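Local coordinates for RagB/SusD domain protein (Flavobacterium johnsoniae, PDB 5J5U), which probably binds chitin or its oligosaccharides at the outer membrane as a SusD-like protein of a chitin utilization locus, at residues A380-A383 against S384-Y388. Residues are numbered along the deposited sequence; the frame is centred on the assembly and turned at random.
Sequences ASQA and SIDAY
Ser381 is the N-cap of helix 382-391, accepting through OG the backbone N-H of Ser384, with OG 3.2 Å from N and an N-H...O angle of 153°. Its carbonyl oxygen is gripped by two further donors. Ser384 OG reaches back to Ser381 O at 2.6 Å, in the carbonyl plane and on a lone pair, while Ile385 N closes the first helical turn on the same oxygen. A chi1 of 63° turns the Ser384 hydroxyl back toward the cap. Beside the cap, Ala380 CB rests 4.2 Å from Ile385 CG1, and Ile385 continues onto Ile369 and Lys370 of helix 357-371.

One turn on, Gln382 meets Asp386. From CB, which points away from the following turn, chi1 sets CG anti to the backbone N, 3.2 Å from Asp386 OD2. The bend at chi2 then turns the amide toward the carboxylate, CD lying 3.6 Å from Asp386 OD1 and the two planes 44° apart. At the tip, OE1 accepts from Lys370 NZ and lies 4.2 Å from Ile385 CD1. NE2 donates to Asp386 OD1, although the 2.5 Å between them leaves the exact length doubtful, and makes a weak second bond to Glu366. With an alanine in place of Gln382, Asp386 OD1 and Lys370 would probably each lose their amide partner, loosening the tie to helix 357-371. The amide oxygen thus faces a lysine and the nitrogen chiefly Asp386, with Glu366 a weak second acceptor, a match of polarity that probably fixes which way round the amide lies.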
ATOM      1  N   ALA A 380      -1.516 -21.943   7.074  1.00 32.93           N
ATOM      2  CA  ALA A 380      -0.800 -22.291   8.280  1.00 31.55           C
ATOM      3  C   ALA A 380      -1.761 -22.945   9.254  1.00 37.15           C
ATOM      4  O   ALA A 380      -2.931 -22.578   9.320  1.00 35.19           O
ATOM      5  CB  ALA A 380      -0.174 -21.056   8.904  1.00 32.99           C
ATOM      6  N   SER A 381      -1.267 -23.918  10.006  1.00 40.20           N
ATOM      7  CA  SER A 381      -2.099 -24.600  10.980  1.00 34.24           C
ATOM      8  C   SER A 381      -2.556 -23.597  12.030  1.00 37.71           C
ATOM      9  O   SER A 381      -1.778 -22.739  12.454  1.00 37.37           O
ATOM     10  CB  SER A 381      -1.334 -25.755  11.629  1.00 37.07           C
ATOM     11  OG  SER A 381      -0.389 -25.255  12.562  1.00 47.41           O
ATOM     12  N   GLN A 382      -3.814 -23.716  12.447  1.00 39.29           N
ATOM     13  CA  GLN A 382      -4.373 -22.843  13.475  1.00 39.36           C
ATOM     14  C   GLN A 382      -3.547 -22.878  14.757  1.00 39.17           C
ATOM     15  O   GLN A 382      -3.423 -21.871  15.458  1.00 40.49           O
ATOM     16  CB  GLN A 382      -5.827 -23.229  13.776  1.00 35.79           C
ATOM     17  CG  GLN A 382      -6.533 -22.242  14.682  1.00 35.97           C
ATOM     18  CD  GLN A 382      -6.557 -20.836  14.112  1.00 40.19           C
ATOM     19  OE1 GLN A 382      -6.816 -20.643  12.925  1.00 43.49           O
ATOM     20  NE2 GLN A 382      -6.255 -19.849  14.951  1.00 39.20           N
ATOM     21  N   ALA A 383      -2.953 -24.030  15.045  1.00 38.36           N
ATOM     22  CA  ALA A 383      -2.134 -24.168  16.240  1.00 38.93           C
ATOM     23  C   ALA A 383      -0.901 -23.266  16.167  1.00 37.47           C
ATOM     24  O   ALA A 383      -0.532 -22.633  17.159  1.00 45.15           O
ATOM     25  CB  ALA A 383      -1.725 -25.620  16.435  1.00 39.64           C
ATOM     26  N   SER A 384      -0.269 -23.193  14.997  1.00 34.44           N
ATOM     27  CA  SER A 384       0.914 -22.348  14.843  1.00 37.71           C
ATOM     28  C   SER A 384       0.562 -20.863  14.989  1.00 35.69           C
ATOM     29  O   SER A 384       1.298 -20.096  15.622  1.00 35.29           O
ATOM     30  CB  SER A 384       1.593 -22.609  13.492  1.00 37.62           C
ATOM     31  OG  SER A 384       0.756 -22.266  12.397  1.00 33.99           O
ATOM     32  N   ILE A 385      -0.572 -20.467  14.414  1.00 37.20           N
ATOM     33  CA  ILE A 385      -1.047 -19.084  14.496  1.00 37.67           C
ATOM     34  C   ILE A 385      -1.323 -18.698  15.936  1.00 37.81           C
ATOM     35  O   ILE A 385      -0.827 -17.682  16.431  1.00 38.74           O
ATOM     36  CB  ILE A 385      -2.333 -18.870  13.661  1.00 35.53           C
ATOM     37  CG1 ILE A 385      -2.084 -19.220  12.188  1.00 32.09           C
ATOM     38  CG2 ILE A 385      -2.856 -17.444  13.837  1.00 35.66           C
ATOM     39  CD1 ILE A 385      -3.303 -19.091  11.289  1.00 34.63           C
ATOM     40  N   ASP A 386      -2.099 -19.536  16.615  1.00 40.04           N
ATOM     41  CA  ASP A 386      -2.459 -19.282  18.003  1.00 40.10           C
ATOM     42  C   ASP A 386      -1.208 -19.226  18.878  1.00 38.64           C
ATOM     43  O   ASP A 386      -1.081 -18.367  19.760  1.00 41.67           O
ATOM     44  CB  ASP A 386      -3.431 -20.360  18.493  1.00 41.72           C
ATOM     45  CG  ASP A 386      -4.718 -20.399  17.671  1.00 44.96           C
ATOM     46  OD1 ASP A 386      -5.074 -19.362  17.069  1.00 47.66           O
ATOM     47  OD2 ASP A 386      -5.367 -21.468  17.601  1.00 44.44           O
ATOM     48  N   ALA A 387      -0.263 -20.117  18.600  1.00 36.71           N
ATOM     49  CA  ALA A 387       0.977 -20.167  19.367  1.00 40.98           C
ATOM     50  C   ALA A 387       1.784 -18.880  19.189  1.00 45.24           C
ATOM     51  O   ALA A 387       2.272 -18.296  20.165  1.00 44.62           O
ATOM     52  CB  ALA A 387       1.805 -21.384  18.964  1.00 32.27           C
ATOM     53  N   TYR A 388       1.911 -18.439  17.939  1.00 41.26           N
ATOM     54  CA  TYR A 388       2.665 -17.221  17.623  1.00 39.56           C
ATOM     55  C   TYR A 388       2.045 -15.978  18.238  1.00 41.07           C
ATOM     56  O   TYR A 388       2.733 -15.193  18.888  1.00 39.58           O
ATOM     57  CB  TYR A 388       2.762 -17.060  16.105  1.00 37.98           C
ATOM     58  CG  TYR A 388       3.328 -15.744  15.600  1.00 33.58           C
ATOM     59  CD1 TYR A 388       4.663 -15.400  15.811  1.00 28.68           C
ATOM     60  CD2 TYR A 388       2.537 -14.871  14.861  1.00 31.65           C
ATOM     61  CE1 TYR A 388       5.178 -14.215  15.322  1.00 29.52           C
ATOM     62  CE2 TYR A 388       3.050 -13.683  14.366  1.00 32.22           C
ATOM     63  CZ  TYR A 388       4.365 -13.363  14.594  1.00 26.14           C
ATOM     64  OH  TYR A 388       4.860 -12.179  14.090  1.00 27.55           O
TER